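Local coordinates for phosphoserine aminotransferase (Bacillus alcalophilus, PDB 1W23), which catalyses the reversible, pyridoxal-phosphate-dependent transamination that makes phosphoserine from 3-phosphohydroxypyruvate in serine biosynthesis, and likewise forms phosphohydroxythreonine, at residues Glu59-Pro64 with Ser175-Arg180; Leu70-Gly75 with Thr204-Lys209. All coordinates share one frame; numbering follows the deposited sequence. Where two conformers were deposited one is given.

Contact 1: Glu59-Pro64 with Ser175-Arg180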
# COMPACT_ATOMS: atom_id res chain seq x y z
N GLU A 59 -10.31 14.64 15.43
CA GLU A 59 -11.16 15.83 15.58
C GLU A 59 -12.44 15.65 14.76
O GLU A 59 -13.55 15.96 15.24
CB GLU A 59 -10.40 17.10 15.11
CG GLU A 59 -11.16 18.38 15.11
CD GLU A 59 -10.39 19.59 14.57
OE1 GLU A 59 -9.23 19.44 14.11
OE2 GLU A 59 -11.08 20.62 14.57
N LEU A 60 -12.33 15.23 13.50
CA LEU A 60 -13.45 15.23 12.59
C LEU A 60 -14.49 14.22 12.98
O LEU A 60 -15.69 14.51 12.82
CB LEU A 60 -12.96 15.01 11.16
CG LEU A 60 -12.25 16.18 10.54
CD1 LEU A 60 -11.50 15.75 9.27
CD2 LEU A 60 -13.23 17.30 10.22
N LEU A 61 -14.08 13.06 13.45
CA LEU A 61 -15.02 11.99 13.85
C LEU A 61 -15.25 11.97 15.36
O LEU A 61 -16.05 11.17 15.81
CB LEU A 61 -14.55 10.64 13.34
CG LEU A 61 -14.66 10.39 11.86
CD1 LEU A 61 -13.97 9.08 11.52
CD2 LEU A 61 -16.13 10.32 11.41
N GLN A 62 -14.60 12.88 16.10
CA GLN A 62 -14.72 12.86 17.56
C GLN A 62 -14.38 11.48 18.13
O GLN A 62 -15.14 10.87 18.85
CB GLN A 62 -16.10 13.37 18.03
CG GLN A 62 -16.32 14.83 17.66
CD GLN A 62 -17.67 15.38 18.11
OE1 GLN A 62 -18.55 15.72 17.32
NE2 GLN A 62 -17.83 15.47 19.42
N ILE A 63 -13.20 11.00 17.75
CA ILE A 63 -12.72 9.69 18.21
C ILE A 63 -12.26 9.76 19.66
O ILE A 63 -11.40 10.61 19.96
CB ILE A 63 -11.60 9.17 17.29
CG1 ILE A 63 -12.07 9.09 15.84
CG2 ILE A 63 -11.05 7.86 17.83
CD1 ILE A 63 -11.00 8.68 14.84
N PRO A 64 -12.81 8.96 20.55
CA PRO A 64 -12.38 9.06 21.96
C PRO A 64 -10.93 8.64 22.17
O PRO A 64 -10.30 7.94 21.40
CB PRO A 64 -13.31 8.09 22.68
CG PRO A 64 -14.49 7.90 21.77
CD PRO A 64 -13.91 7.99 20.39
N SER A 175 -17.03 2.61 2.17
CA SER A 175 -17.66 3.50 1.22
C SER A 175 -18.53 4.59 1.84
O SER A 175 -19.14 5.36 1.09
CB SER A 175 -18.37 2.70 0.14
OG SER A 175 -19.28 1.78 0.72
N ASP A 176 -18.52 4.76 3.17
CA ASP A 176 -19.19 5.92 3.77
C ASP A 176 -18.48 6.51 4.97
O ASP A 176 -19.02 7.46 5.56
CB ASP A 176 -20.66 5.66 4.11
CG ASP A 176 -20.89 4.76 5.32
OD1 ASP A 176 -19.87 4.22 5.84
OD2 ASP A 176 -22.08 4.62 5.71
N ILE A 177 -17.27 6.12 5.29
CA ILE A 177 -16.59 6.74 6.46
C ILE A 177 -16.42 8.25 6.23
O ILE A 177 -16.03 8.71 5.18
CB ILE A 177 -15.23 6.08 6.70
CG1 ILE A 177 -14.62 6.54 8.01
CG2 ILE A 177 -14.29 6.22 5.49
CD1 ILE A 177 -13.45 5.71 8.51
N LEU A 178 -16.71 9.00 7.28
CA LEU A 178 -16.54 10.47 7.27
C LEU A 178 -17.32 11.16 6.17
O LEU A 178 -16.98 12.21 5.67
CB LEU A 178 -15.06 10.86 7.29
CG LEU A 178 -14.69 12.28 7.67
CD1 LEU A 178 -15.55 12.95 8.69
CD2 LEU A 178 -13.20 12.33 8.06
N SER A 179 -18.53 10.59 5.92
CA SER A 179 -19.55 11.25 5.10
C SER A 179 -20.65 11.92 5.94
O SER A 179 -21.54 12.54 5.38
CB SER A 179 -20.20 10.24 4.16
OG SER A 179 -20.88 9.23 4.87
N ARG A 180 -20.54 11.75 7.24
CA ARG A 180 -21.54 12.18 8.23
C ARG A 180 -20.95 12.00 9.60
O ARG A 180 -19.98 11.27 9.78
CB ARG A 180 -22.84 11.38 8.06
CG ARG A 180 -22.63 9.87 8.08
CD ARG A 180 -23.91 9.13 7.71
NE ARG A 180 -23.60 7.68 7.70
CZ ARG A 180 -24.53 6.72 7.68
NH1 ARG A 180 -25.84 7.00 7.61
NH2 ARG A 180 -24.15 5.43 7.73
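L178 meets L60 and L61 because its CG lies anti to the backbone N (chi1 -163°), while L60 and L61 each carry CG anti to their own carbonyl carbon. The second torsion of L178, 34°, is away from a staggered value, and it turns the isopropyl fork so that CD1 reaches L61 and CD2 reaches L60. CD1 lies against L61, 3.8 Å from L61 CD2, the closest approach of the contact. CD2 goes to L60, with L60 CD1 4.0 Å from L178 CD2. L60 CB touches both methyls of the fork, and the L60 and L178 side chains cross at about a right angle. I177 adds a looser touch, I177 CG1 to L61 CD1 at 4.4 Å. No hydrogen bond joins the segments; the side-chain contacts are between apolar groups, with 200 Å² buried.

Both backbones turn where the leucines are presented. Q62, with positive phi, is the C-prime residue of a Schellman motif that ends helix 44-61. D176 to S179 form a type II beta turn, with L178 at its third position, also at positive phi. D176 O takes two bonds, from S179 N at 3.2 Å and from S179 OG at 2.7 Å, the hydroxyl lying in the carbonyl plane on a lone pair. A salt bridge from R180 NH2 to D176 OD2, 3.0 Å long, spans the same turn.

S175, at the start of this loop, touches the cofactor, and I177 O accepts from N197 ND2, next to K196, the cofactor-attachment lysine, not joined to it here. Helix 241-256 packs on L60 and L178 through L251, strand 189-193 meets I177 through I190 and A192, and I207 of strand 204-209 lies on L61.

Contact 2: Leu70-Gly75 with Thr204-Lys209. With PLP (pyridoxal-5'-phosphate), chain J.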
# COMPACT_ATOMS: atom_id res chain seq x y z
N LEU A 70 -4.96 3.51 13.19
CA LEU A 70 -3.93 2.79 12.46
C LEU A 70 -4.03 3.12 10.98
O LEU A 70 -5.14 3.27 10.44
CB LEU A 70 -4.05 1.29 12.64
CG LEU A 70 -4.15 0.79 14.07
CD1 LEU A 70 -4.30 -0.74 14.07
CD2 LEU A 70 -2.94 1.15 14.90
N PHE A 71 -2.87 3.17 10.33
CA PHE A 71 -2.74 3.33 8.88
C PHE A 71 -2.01 2.08 8.37
O PHE A 71 -0.81 1.95 8.58
CB PHE A 71 -1.95 4.57 8.51
CG PHE A 71 -2.55 5.89 8.97
CD1 PHE A 71 -1.75 6.90 9.40
CD2 PHE A 71 -3.94 6.11 8.94
CE1 PHE A 71 -2.28 8.11 9.82
CE2 PHE A 71 -4.45 7.32 9.37
CZ PHE A 71 -3.64 8.34 9.78
N LEU A 72 -2.75 1.19 7.72
CA LEU A 72 -2.24 -0.12 7.29
C LEU A 72 -2.28 -0.24 5.78
O LEU A 72 -3.13 0.35 5.10
CB LEU A 72 -3.05 -1.25 7.93
CG LEU A 72 -3.08 -1.23 9.46
CD1 LEU A 72 -3.84 -2.45 9.95
CD2 LEU A 72 -1.70 -1.19 10.06
N GLN A 73 -1.42 -1.07 5.25
CA GLN A 73 -1.48 -1.51 3.85
C GLN A 73 -2.41 -2.69 3.74
O GLN A 73 -2.70 -3.38 4.74
CB GLN A 73 -0.09 -1.82 3.35
CG GLN A 73 0.88 -0.65 3.37
CD GLN A 73 2.22 -1.03 2.74
OE1 GLN A 73 2.26 -1.36 1.54
NE2 GLN A 73 3.30 -0.99 3.53
N GLY A 74 -2.86 -2.97 2.51
CA GLY A 74 -3.55 -4.21 2.17
C GLY A 74 -4.97 -4.09 1.78
O GLY A 74 -5.62 -5.07 1.34
N GLY A 75 -5.57 -2.91 1.93
CA GLY A 75 -6.96 -2.65 1.62
C GLY A 75 -7.90 -3.13 2.70
O GLY A 75 -7.53 -3.84 3.65
N THR A 204 -5.28 1.92 4.36
CA THR A 204 -6.52 1.51 5.00
C THR A 204 -6.50 2.09 6.40
O THR A 204 -5.52 1.93 7.16
CB THR A 204 -6.62 -0.02 5.04
OG1 THR A 204 -6.56 -0.52 3.68
CG2 THR A 204 -7.90 -0.52 5.64
N VAL A 205 -7.55 2.83 6.75
CA VAL A 205 -7.71 3.40 8.10
C VAL A 205 -8.42 2.40 8.99
O VAL A 205 -9.46 1.84 8.62
CB VAL A 205 -8.50 4.72 8.03
CG1 VAL A 205 -8.84 5.24 9.41
CG2 VAL A 205 -7.74 5.74 7.19
N VAL A 206 -7.83 2.10 10.14
CA VAL A 206 -8.42 1.22 11.11
C VAL A 206 -8.47 1.98 12.46
O VAL A 206 -7.43 2.35 12.98
CB VAL A 206 -7.63 -0.10 11.26
CG1 VAL A 206 -8.33 -1.05 12.21
CG2 VAL A 206 -7.43 -0.76 9.89
N ILE A 207 -9.70 2.19 12.96
CA ILE A 207 -9.93 2.86 14.24
C ILE A 207 -10.28 1.78 15.24
O ILE A 207 -11.27 1.08 15.03
CB ILE A 207 -11.01 3.94 14.12
CG1 ILE A 207 -10.70 5.00 13.07
CG2 ILE A 207 -11.26 4.54 15.48
CD1 ILE A 207 -11.91 5.76 12.58
N VAL A 208 -9.47 1.60 16.27
CA VAL A 208 -9.56 0.45 17.14
C VAL A 208 -9.63 0.88 18.61
O VAL A 208 -8.90 1.76 19.06
CB VAL A 208 -8.29 -0.47 17.08
CG1 VAL A 208 -8.10 -1.05 15.72
CG2 VAL A 208 -6.99 0.23 17.49
N LYS A 209 -10.52 0.26 19.35
CA LYS A 209 -10.55 0.43 20.81
C LYS A 209 -9.31 -0.28 21.34
O LYS A 209 -9.15 -1.49 21.17
CB LYS A 209 -11.84 -0.15 21.38
CG LYS A 209 -12.06 0.23 22.84
CD LYS A 209 -13.51 -0.12 23.24
CE LYS A 209 -13.79 0.21 24.72
NZ LYS A 209 -14.39 1.58 24.73
N1 PLP J . -15.54 -3.15 1.45
C2 PLP J . -16.31 -2.20 0.79
C2A PLP J . -17.57 -1.79 1.46
C3 PLP J . -15.89 -1.68 -0.42
O3 PLP J . -16.61 -0.76 -1.02
C4 PLP J . -14.65 -2.14 -1.00
C4A PLP J . -14.17 -1.51 -2.26
C5 PLP J . -13.89 -3.09 -0.30
C6 PLP J . -14.37 -3.59 0.90
C5A PLP J . -12.60 -3.65 -0.83
O4P PLP J . -11.53 -2.67 -0.58
P PLP J . -10.02 -3.00 -1.13
O1P PLP J . -10.13 -3.09 -2.63
O2P PLP J . -9.60 -4.32 -0.51
O3P PLP J . -9.25 -1.81 -0.59
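L70 N gives V206 O the shortest bond between the strands, 2.7 Å and nearly straight. V206 N returns a bond to L70 O, which makes L70 and V206 an antiparallel hydrogen-bonded pair. L72 and T204 form the next such pair, L72 N to T204 O at 2.9 Å and T204 N to L72 O at 2.8 Å. Between them F71 and V205 are a non-hydrogen-bonded pair, where V205 CA contacts L70 O through a CA-H...O approach.

Side chains alternate accordingly. L72 CD1 lies 4.0 Å from V206 CG2 on the face that also carries L70 and T204; on the other face V205 CG2 stands at the edge of the F71 ring, the two side chains side by side. Helices 75-87 and 226-231 cover the first face, and helix 44-61 the F71 face. Strand 204-209 runs antiparallel to both neighbours in a mixed seven-stranded sheet of order 1-7-6-5-4-2-3, the large-domain sheet of fold type I pyridoxal-phosphate enzymes.

Past L72 the chain turns over T204, whose OG1, anti to the carbonyl carbon (chi1 -59°), comes within 3.0 Å of G75 CA, while T204 CG2 lies 3.9 Å from G75 C. G75 CA is 3.3 Å from the cofactor's O3P, and a side chain on it would collide with that oxygen. An alanine at T204, lacking both OG1 and CG2, would probably open a gap beside G75 and let the loop shift against the phosphate. Beyond it, A76 N and S77 OG bind the cofactor, while Q73 OE1 accepts from G74 N of the second subunit.

Overall arrangement
From the N terminus, helix 44-61 ends within 59-64 and leads through a short loop into strand 67-72, so the first halves of both contacts are neighbours in sequence. Contact 1 closes a loop of 110 residues when the chain, having left strand 169-172, returns at 175-180. Contact 2 closes one of 128 residues, at strand 204-209. Their segments alternate along the chain, so the loops cross and neither nests in the other. With centres 14 Å apart, the contacts meet at I207, whose CD1 lies 3.8 Å from I63 CD1. Together they tie the end of helix 44-61 to a loop beside the cofactor site, and strand 67-72, outermost in this chain's sheet, to strand 204-209.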